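PDB 7AHB: phthiocerol synthesis polyketide synthase type I PpsC from Mycobacterium tuberculosis, which probably loads acyl extender units onto the acyl carrier protein through its acyltransferase domain, during assembly of the phthiocerol chain. Local coordinates for residues Q110-T121 with M139-V147; A148-V159 with E254-I265. All coordinates share one frame; numbering follows the deposited sequence.

In the fold
Following the chain from the N terminus, helix 106-126 comes first; the chain then passes through strand 133-136 of the parallel sheet, and interaction 1 closes this short loop when helix 141-147 packs back on 110-121. Interaction 2 begins at the very next residue. It spans a much longer excursion, including the antiparallel four-stranded sheet, before 254-265 returns to 148-159 on its way into edge strand 267-269. The contacts are thus in series, neither nested nor crossed, and they touch where Ala-145 O probably accepts from Leu-151 N.

Interaction 1 of 2, residues Q110-T121 with M139-V147; sequences QLGLIGMQLALT and MGEVAAAVV
Ile-114 and Leu-118 of helix 106-126 pack on Val-142, Ala-143, Val-146 and Val-147 of the helix that follows strand 133-136, next to a probable nucleophile elbow of the alpha/beta-hydrolase-like acyltransferase core, to which Gly-140 would belong. The short axes run in roughly the same direction, at 35° and 9.8 Å apart, and Ile-114 and Ala-143 form the closest CA pairing.

The tight part lies in the middle and toward the C-terminal ends. The Ile-114 side chain crosses that of Val-142 at about a right angle, bringing CD1 to 3.7 Å from Val-142 CG1; with CG1 anti to the backbone N (chi1 -177°), the isoleucine reaches across. Gln-117 lays OE1 against Ala-143 CB at 3.2 Å, the shortest contact between the segments, while its NE2 makes a weak hydrogen bond to Ser-54 O. One turn on from Ile-114, Leu-118 rests CD2 against two successive valines: its side chain crosses that of Val-146, with CD2 3.6 Å from CG1, and slides past Val-147 in the opposite direction. Thr-121 and Val-147 meet tip to tip, while Tyr-53 of the central sheet lies against Val-147 and hydrogen-bonds the Thr-121 hydroxyl.

Toward the N-terminal ends the contact is looser, and partly exposed Gln-110 marks its more open side. Gln-110 NE2 comes no nearer than 4.2 Å to Met-139 CG, and its OE1 is held by Arg-163 of helix 153-167. No direct hydrogen bond joins the segments; a water bridges inside the buried contact, accepting from Ala-143 N at 3.0 Å and lying 2.9 Å from Met-139 O, with a weak 3.3 Å link to Gln-117 OE1.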
loop_
_atom_site.group_PDB
_atom_site.type_symbol
_atom_site.label_atom_id
_atom_site.label_comp_id
_atom_site.label_asym_id
_atom_site.label_seq_id
_atom_site.Cartn_x
_atom_site.Cartn_y
_atom_site.Cartn_z
ATOM N N GLN A 110 -1.945 -11.017 0.694
ATOM C CA GLN A 110 -0.850 -10.127 1.078
ATOM C C GLN A 110 0.456 -10.496 0.365
ATOM O O GLN A 110 1.202 -9.612 -0.099
ATOM C CB GLN A 110 -0.664 -10.156 2.605
ATOM C CG GLN A 110 -1.785 -9.465 3.400
ATOM C CD GLN A 110 -1.306 -8.982 4.812
ATOM O OE1 GLN A 110 -0.083 -8.916 5.113
ATOM N NE2 GLN A 110 -2.277 -8.624 5.670
ATOM N N LEU A 111 0.767 -11.788 0.303
ATOM C CA LEU A 111 1.995 -12.218 -0.362
ATOM C C LEU A 111 1.956 -11.888 -1.854
ATOM O O LEU A 111 2.939 -11.381 -2.416
ATOM C CB LEU A 111 2.203 -13.716 -0.147
ATOM C CG LEU A 111 2.722 -14.121 1.231
ATOM C CD1 LEU A 111 2.567 -15.590 1.485
ATOM C CD2 LEU A 111 4.205 -13.661 1.330
ATOM N N GLY A 112 0.836 -12.205 -2.519
ATOM C CA GLY A 112 0.685 -11.837 -3.919
ATOM C C GLY A 112 0.842 -10.345 -4.162
ATOM O O GLY A 112 1.442 -9.923 -5.156
ATOM N N LEU A 113 0.274 -9.525 -3.281
ATOM C CA LEU A 113 0.341 -8.084 -3.474
ATOM C C LEU A 113 1.783 -7.582 -3.445
ATOM O O LEU A 113 2.204 -6.800 -4.305
ATOM C CB LEU A 113 -0.483 -7.391 -2.397
ATOM C CG LEU A 113 -0.377 -5.872 -2.346
ATOM C CD1 LEU A 113 -0.816 -5.269 -3.689
ATOM C CD2 LEU A 113 -1.186 -5.280 -1.167
ATOM N N ILE A 114 2.572 -8.037 -2.482
ATOM C CA ILE A 114 3.932 -7.510 -2.418
ATOM C C ILE A 114 4.740 -7.987 -3.619
ATOM O O ILE A 114 5.600 -7.262 -4.132
ATOM C CB ILE A 114 4.612 -7.864 -1.083
ATOM C CG1 ILE A 114 6.022 -7.235 -1.028
ATOM C CG2 ILE A 114 4.680 -9.351 -0.877
ATOM C CD1 ILE A 114 6.614 -7.124 0.351
ATOM N N GLY A 115 4.491 -9.204 -4.091
ATOM C CA GLY A 115 5.171 -9.654 -5.297
ATOM C C GLY A 115 4.850 -8.788 -6.497
ATOM O O GLY A 115 5.733 -8.458 -7.308
ATOM N N MET A 116 3.571 -8.462 -6.662
ATOM C CA MET A 116 3.171 -7.578 -7.743
ATOM C C MET A 116 3.808 -6.207 -7.583
ATOM O O MET A 116 4.197 -5.588 -8.578
ATOM C CB MET A 116 1.639 -7.439 -7.800
ATOM C CG MET A 116 0.903 -8.639 -8.423
ATOM S SD MET A 116 1.279 -8.880 -10.178
ATOM C CE MET A 116 0.749 -7.366 -10.928
ATOM N N GLN A 117 3.872 -5.700 -6.347
ATOM C CA GLN A 117 4.429 -4.361 -6.101
ATOM C C GLN A 117 5.910 -4.294 -6.477
ATOM O O GLN A 117 6.364 -3.344 -7.131
ATOM C CB GLN A 117 4.248 -3.972 -4.634
ATOM C CG GLN A 117 2.803 -3.555 -4.285
ATOM C CD GLN A 117 2.574 -3.465 -2.810
ATOM O OE1 GLN A 117 3.183 -4.189 -2.025
ATOM N NE2 GLN A 117 1.653 -2.596 -2.418
ATOM N N LEU A 118 6.682 -5.281 -6.044
ATOM C CA LEU A 118 8.103 -5.304 -6.394
ATOM C C LEU A 118 8.316 -5.533 -7.887
ATOM O O LEU A 118 9.171 -4.889 -8.500
ATOM C CB LEU A 118 8.812 -6.376 -5.583
ATOM C CG LEU A 118 8.704 -6.196 -4.090
ATOM C CD1 LEU A 118 9.271 -7.380 -3.365
ATOM C CD2 LEU A 118 9.414 -4.894 -3.655
ATOM N N ALA A 119 7.535 -6.429 -8.506
ATOM C CA ALA A 119 7.690 -6.655 -9.943
ATOM C C ALA A 119 7.281 -5.420 -10.744
ATOM O O ALA A 119 7.883 -5.103 -11.775
ATOM C CB ALA A 119 6.875 -7.888 -10.396
ATOM N N LEU A 120 6.244 -4.711 -10.299
ATOM C CA LEU A 120 5.839 -3.508 -11.019
ATOM C C LEU A 120 6.871 -2.392 -10.850
ATOM O O LEU A 120 7.033 -1.557 -11.742
ATOM C CB LEU A 120 4.453 -3.030 -10.540
ATOM C CG LEU A 120 3.266 -3.893 -11.007
ATOM C CD1 LEU A 120 1.982 -3.472 -10.267
ATOM C CD2 LEU A 120 3.076 -3.758 -12.518
ATOM N N THR A 121 7.519 -2.327 -9.686
ATOM C CA THR A 121 8.623 -1.391 -9.501
ATOM C C THR A 121 9.750 -1.690 -10.480
ATOM O O THR A 121 10.346 -0.766 -11.039
ATOM C CB THR A 121 9.127 -1.454 -8.065
ATOM O OG1 THR A 121 8.076 -1.110 -7.126
ATOM C CG2 THR A 121 10.289 -0.446 -7.847
ATOM N N MET A 139 -0.117 -1.894 5.013
ATOM C CA MET A 139 0.842 -2.979 4.853
ATOM C C MET A 139 1.776 -2.743 3.668
ATOM O O MET A 139 2.810 -3.398 3.562
ATOM C CB MET A 139 0.135 -4.329 4.659
ATOM C CG MET A 139 -1.158 -4.537 5.418
ATOM S SD MET A 139 -1.122 -4.655 7.255
ATOM C CE MET A 139 -2.868 -4.476 7.540
ATOM N N GLY A 140 1.427 -1.838 2.765
ATOM C CA GLY A 140 2.324 -1.468 1.689
ATOM C C GLY A 140 3.654 -0.885 2.140
ATOM O O GLY A 140 4.553 -0.736 1.305
ATOM N N GLU A 141 3.802 -0.557 3.426
ATOM C CA GLU A 141 5.077 -0.054 3.916
ATOM C C GLU A 141 6.160 -1.130 3.894
ATOM O O GLU A 141 7.347 -0.803 3.867
ATOM C CB GLU A 141 4.909 0.509 5.334
ATOM C CG GLU A 141 6.132 1.170 5.881
ATOM C CD GLU A 141 5.856 2.336 6.821
ATOM O OE1 GLU A 141 5.294 3.387 6.402
ATOM O OE2 GLU A 141 6.197 2.179 8.007
ATOM N N VAL A 142 5.800 -2.413 3.862
ATOM C CA VAL A 142 6.836 -3.432 3.692
ATOM C C VAL A 142 7.489 -3.287 2.323
ATOM O O VAL A 142 8.724 -3.239 2.198
ATOM C CB VAL A 142 6.252 -4.841 3.882
ATOM C CG1 VAL A 142 7.373 -5.886 3.736
ATOM C CG2 VAL A 142 5.561 -4.961 5.231
ATOM N N ALA A 143 6.661 -3.211 1.274
ATOM C CA ALA A 143 7.181 -3.046 -0.079
ATOM C C ALA A 143 8.009 -1.776 -0.188
ATOM O O ALA A 143 9.070 -1.781 -0.818
ATOM C CB ALA A 143 6.044 -3.014 -1.096
ATOM N N ALA A 144 7.527 -0.677 0.410
ATOM C CA ALA A 144 8.292 0.575 0.413
ATOM C C ALA A 144 9.659 0.391 1.061
ATOM O O ALA A 144 10.677 0.876 0.549
ATOM C CB ALA A 144 7.496 1.674 1.136
ATOM N N ALA A 145 9.699 -0.302 2.195
ATOM C CA ALA A 145 10.955 -0.545 2.880
ATOM C C ALA A 145 11.892 -1.385 2.028
ATOM O O ALA A 145 13.114 -1.182 2.059
ATOM C CB ALA A 145 10.679 -1.216 4.230
ATOM N N VAL A 146 11.345 -2.334 1.259
ATOM C CA VAL A 146 12.179 -3.118 0.354
ATOM C C VAL A 146 12.772 -2.214 -0.710
ATOM O O VAL A 146 13.991 -2.183 -0.929
ATOM C CB VAL A 146 11.369 -4.269 -0.276
ATOM C CG1 VAL A 146 12.170 -4.950 -1.371
ATOM C CG2 VAL A 146 10.970 -5.278 0.778
ATOM N N VAL A 147 11.920 -1.430 -1.365
ATOM C CA VAL A 147 12.385 -0.596 -2.473
ATOM C C VAL A 147 13.352 0.483 -1.982
ATOM O O VAL A 147 14.312 0.843 -2.684
ATOM C CB VAL A 147 11.160 -0.008 -3.197
ATOM C CG1 VAL A 147 11.573 1.001 -4.262
ATOM C CG2 VAL A 147 10.332 -1.128 -3.828
HETATM O O HOH W 1 3.940 -4.516 1.176
#

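Interaction 2 of 2, residues A148-V159 with E254-I265; sequences AGALTPAQGLRV and ELADLTPQPPTI. With NA (sodium ion), chain O.
A Schellman motif at Gly-149 ends helix 141-147, and a capping box at Thr-152 and Gln-155 starts the next helix; the extended, proline-rich chain 258-265 runs alongside both. Two amides grip Ala-148 O: Thr-264 N, at 2.8 Å, lies nearly in line with the C=O bond (174°), while Ile-265 N is farther, at 3.3 Å, and comes in at an angle (132°). Further along, Ala-150 O takes Gln-261 N at 3.0 Å, and a water joins Gly-149 O to Pro-262 O.

Gln-155 works at both ends of its amide. Its OE1 accepts from Thr-152 N, which fixes the flip, and NE2 donates to Thr-259 O at 3.0 Å, arriving above that carbonyl's plane. The same oxygen binds a sodium ion at 2.8 Å. Beside the aliphatic part of Gln-155, Leu-258 spreads its contacts over both methyls: CD1 sits 3.7 Å from Gln-155 CG, while CD2 meets Val-159 CG2, the two side chains crossing at about a right angle. Arg-158, bent at chi2 (61°), slides past Leu-255 and gives NH2 to Glu-254 O at 3.1 Å; the Glu-254 carboxylate pairs with Arg-165. Gln-155 N donates back to Thr-152 OG1, completing the reciprocal bonds of a capping box at a helix N terminus.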
loop_
_atom_site.group_PDB
_atom_site.type_symbol
_atom_site.label_atom_id
_atom_site.label_comp_id
_atom_site.label_asym_id
_atom_site.label_seq_id
_atom_site.Cartn_x
_atom_site.Cartn_y
_atom_site.Cartn_z
ATOM N N ALA A 148 13.147 0.993 -0.770
ATOM C CA ALA A 148 14.063 1.973 -0.210
ATOM C C ALA A 148 15.377 1.361 0.277
ATOM O O ALA A 148 16.276 2.102 0.662
ATOM C CB ALA A 148 13.401 2.713 0.948
ATOM N N GLY A 149 15.517 0.042 0.261
ATOM C CA GLY A 149 16.736 -0.622 0.666
ATOM C C GLY A 149 16.832 -0.977 2.131
ATOM O O GLY A 149 17.858 -1.506 2.564
ATOM N N ALA A 150 15.806 -0.694 2.919
ATOM C CA ALA A 150 15.851 -1.069 4.326
ATOM C C ALA A 150 15.654 -2.573 4.517
ATOM O O ALA A 150 16.080 -3.133 5.533
ATOM C CB ALA A 150 14.782 -0.288 5.091
ATOM N N LEU A 151 15.004 -3.234 3.572
ATOM C CA LEU A 151 14.801 -4.673 3.600
ATOM C C LEU A 151 15.171 -5.228 2.235
ATOM O O LEU A 151 15.046 -4.541 1.223
ATOM C CB LEU A 151 13.330 -5.079 3.891
ATOM C CG LEU A 151 12.714 -4.760 5.250
ATOM C CD1 LEU A 151 11.243 -5.208 5.196
ATOM C CD2 LEU A 151 13.450 -5.411 6.382
ATOM N N THR A 152 15.594 -6.481 2.212
ATOM C CA THR A 152 15.740 -7.229 0.972
ATOM C C THR A 152 14.385 -7.768 0.557
ATOM O O THR A 152 13.474 -7.828 1.384
ATOM C CB THR A 152 16.695 -8.388 1.163
ATOM O OG1 THR A 152 16.089 -9.319 2.064
ATOM C CG2 THR A 152 18.047 -7.891 1.703
ATOM N N PRO A 153 14.212 -8.126 -0.728
ATOM C CA PRO A 153 12.942 -8.767 -1.132
ATOM C C PRO A 153 12.614 -9.994 -0.296
ATOM O O PRO A 153 11.443 -10.236 0.034
ATOM C CB PRO A 153 13.179 -9.114 -2.615
ATOM C CG PRO A 153 14.195 -8.045 -3.061
ATOM C CD PRO A 153 15.094 -7.847 -1.885
ATOM N N ALA A 154 13.619 -10.811 0.022
ATOM C CA ALA A 154 13.371 -11.981 0.859
ATOM C C ALA A 154 12.811 -11.571 2.217
ATOM O O ALA A 154 11.876 -12.196 2.733
ATOM C CB ALA A 154 14.658 -12.784 1.032
ATOM N N GLN A 155 13.361 -10.515 2.806
ATOM C CA GLN A 155 12.884 -10.054 4.102
ATOM C C GLN A 155 11.472 -9.498 3.996
ATOM O O GLN A 155 10.664 -9.670 4.916
ATOM C CB GLN A 155 13.830 -8.990 4.662
ATOM C CG GLN A 155 15.138 -9.550 5.219
ATOM C CD GLN A 155 16.086 -8.475 5.678
ATOM O OE1 GLN A 155 16.158 -7.396 5.077
ATOM N NE2 GLN A 155 16.849 -8.769 6.731
ATOM N N GLY A 156 11.161 -8.825 2.888
ATOM C CA GLY A 156 9.803 -8.347 2.686
ATOM C C GLY A 156 8.784 -9.467 2.638
ATOM O O GLY A 156 7.683 -9.348 3.206
ATOM N N LEU A 157 9.116 -10.557 1.929
ATOM C CA LEU A 157 8.225 -11.709 1.923
ATOM C C LEU A 157 8.066 -12.273 3.332
ATOM O O LEU A 157 6.958 -12.635 3.754
ATOM C CB LEU A 157 8.747 -12.787 0.977
ATOM C CG LEU A 157 9.080 -12.416 -0.447
ATOM C CD1 LEU A 157 9.296 -13.675 -1.299
ATOM C CD2 LEU A 157 8.074 -11.524 -1.051
ATOM N N ARG A 158 9.175 -12.363 4.070
ATOM C CA ARG A 158 9.147 -12.919 5.415
ATOM C C ARG A 158 8.201 -12.134 6.308
ATOM O O ARG A 158 7.338 -12.718 6.972
ATOM C CB ARG A 158 10.566 -12.938 5.995
ATOM C CG ARG A 158 10.640 -13.301 7.467
ATOM C CD ARG A 158 10.115 -14.662 7.722
ATOM N NE ARG A 158 10.210 -15.058 9.127
ATOM C CZ ARG A 158 9.660 -16.163 9.632
ATOM N NH1 ARG A 158 8.993 -16.982 8.845
ATOM N NH2 ARG A 158 9.774 -16.450 10.926
ATOM N N VAL A 159 8.353 -10.807 6.352
ATOM C CA VAL A 159 7.453 -9.993 7.166
ATOM C C VAL A 159 6.013 -10.230 6.741
ATOM O O VAL A 159 5.109 -10.359 7.575
ATOM C CB VAL A 159 7.811 -8.497 7.059
ATOM C CG1 VAL A 159 6.766 -7.675 7.767
ATOM C CG2 VAL A 159 9.205 -8.236 7.623
ATOM N N GLU A 254 8.411 -13.957 16.140
ATOM C CA GLU A 254 8.693 -14.644 14.884
ATOM C C GLU A 254 9.667 -13.863 14.009
ATOM O O GLU A 254 10.406 -14.461 13.220
ATOM C CB GLU A 254 7.394 -14.882 14.119
ATOM C CG GLU A 254 6.381 -15.685 14.882
ATOM C CD GLU A 254 6.203 -17.040 14.321
ATOM O OE1 GLU A 254 7.142 -17.867 14.457
ATOM O OE2 GLU A 254 5.116 -17.299 13.736
ATOM N N LEU A 255 9.661 -12.535 14.110
ATOM C CA LEU A 255 10.567 -11.697 13.338
ATOM C C LEU A 255 11.775 -11.255 14.159
ATOM O O LEU A 255 12.469 -10.308 13.776
ATOM C CB LEU A 255 9.814 -10.484 12.791
ATOM C CG LEU A 255 8.679 -10.832 11.845
ATOM C CD1 LEU A 255 7.768 -9.636 11.571
ATOM C CD2 LEU A 255 9.223 -11.372 10.543
ATOM N N ALA A 256 12.035 -11.929 15.281
ATOM C CA ALA A 256 13.135 -11.535 16.158
ATOM C C ALA A 256 14.451 -11.445 15.398
ATOM O O ALA A 256 15.270 -10.563 15.665
ATOM C CB ALA A 256 13.272 -12.533 17.312
ATOM N N ASP A 257 14.665 -12.342 14.442
ATOM C CA ASP A 257 15.921 -12.439 13.714
ATOM C C ASP A 257 15.983 -11.503 12.524
ATOM O O ASP A 257 17.018 -11.465 11.849
ATOM C CB ASP A 257 16.146 -13.871 13.232
ATOM C CG ASP A 257 16.363 -14.838 14.377
ATOM O OD1 ASP A 257 16.797 -14.399 15.465
ATOM O OD2 ASP A 257 16.095 -16.037 14.178
ATOM N N LEU A 258 14.918 -10.745 12.264
ATOM C CA LEU A 258 14.923 -9.796 11.157
ATOM C C LEU A 258 15.949 -8.691 11.428
ATOM O O LEU A 258 15.864 -7.972 12.431
ATOM C CB LEU A 258 13.541 -9.193 10.968
ATOM C CG LEU A 258 13.365 -8.278 9.756
ATOM C CD1 LEU A 258 13.451 -9.064 8.458
ATOM C CD2 LEU A 258 12.051 -7.521 9.839
ATOM N N THR A 259 16.900 -8.533 10.519
ATOM C CA THR A 259 17.973 -7.549 10.652
ATOM C C THR A 259 17.917 -6.614 9.452
ATOM O O THR A 259 18.486 -6.909 8.386
ATOM C CB THR A 259 19.327 -8.247 10.765
ATOM O OG1 THR A 259 19.282 -9.172 11.855
ATOM C CG2 THR A 259 20.443 -7.235 11.020
ATOM N N PRO A 260 17.239 -5.484 9.574
ATOM C CA PRO A 260 17.138 -4.539 8.457
ATOM C C PRO A 260 18.413 -3.711 8.344
ATOM O O PRO A 260 19.344 -3.885 9.117
ATOM C CB PRO A 260 15.948 -3.675 8.854
ATOM C CG PRO A 260 16.074 -3.600 10.333
ATOM C CD PRO A 260 16.596 -4.958 10.794
ATOM N N GLN A 261 18.423 -2.799 7.376
ATOM C CA GLN A 261 19.506 -1.862 7.124
ATOM C C GLN A 261 18.913 -0.464 7.012
ATOM O O GLN A 261 17.716 -0.309 6.755
ATOM C CB GLN A 261 20.278 -2.217 5.841
ATOM C CG GLN A 261 21.076 -3.499 5.947
ATOM C CD GLN A 261 22.111 -3.434 7.046
ATOM O OE1 GLN A 261 22.680 -2.378 7.298
ATOM N NE2 GLN A 261 22.383 -4.557 7.686
ATOM N N PRO A 262 19.713 0.571 7.212
ATOM C CA PRO A 262 19.219 1.925 6.963
ATOM C C PRO A 262 18.789 2.061 5.516
ATOM O O PRO A 262 19.477 1.552 4.616
ATOM C CB PRO A 262 20.432 2.825 7.266
ATOM C CG PRO A 262 21.359 1.998 8.077
ATOM C CD PRO A 262 21.089 0.545 7.736
ATOM N N PRO A 263 17.702 2.784 5.246
ATOM C CA PRO A 263 17.300 2.992 3.853
ATOM C C PRO A 263 18.306 3.834 3.080
ATOM O O PRO A 263 19.025 4.678 3.633
ATOM C CB PRO A 263 15.945 3.703 3.970
ATOM C CG PRO A 263 15.956 4.328 5.351
ATOM C CD PRO A 263 16.799 3.457 6.214
ATOM N N THR A 264 18.334 3.600 1.771
ATOM C CA THR A 264 19.147 4.404 0.870
ATOM C C THR A 264 18.318 5.408 0.077
ATOM O O THR A 264 18.880 6.380 -0.440
ATOM C CB THR A 264 19.932 3.515 -0.110
ATOM O OG1 THR A 264 19.041 2.729 -0.900
ATOM C CG2 THR A 264 20.844 2.582 0.638
ATOM N N ILE A 265 17.008 5.201 -0.016
ATOM C CA ILE A 265 16.051 6.140 -0.602
ATOM C C ILE A 265 15.256 6.711 0.576
ATOM O O ILE A 265 14.857 5.931 1.451
ATOM C CB ILE A 265 15.096 5.449 -1.594
ATOM C CG1 ILE A 265 15.848 4.724 -2.673
ATOM C CG2 ILE A 265 14.156 6.466 -2.240
ATOM C CD1 ILE A 265 15.024 4.396 -3.918
HETATM NA NA NA O . 21.024 -6.878 7.192
HETATM O O HOH W 2 20.077 0.144 2.409
HETATM O O HOH W 3 17.080 -10.689 8.496
#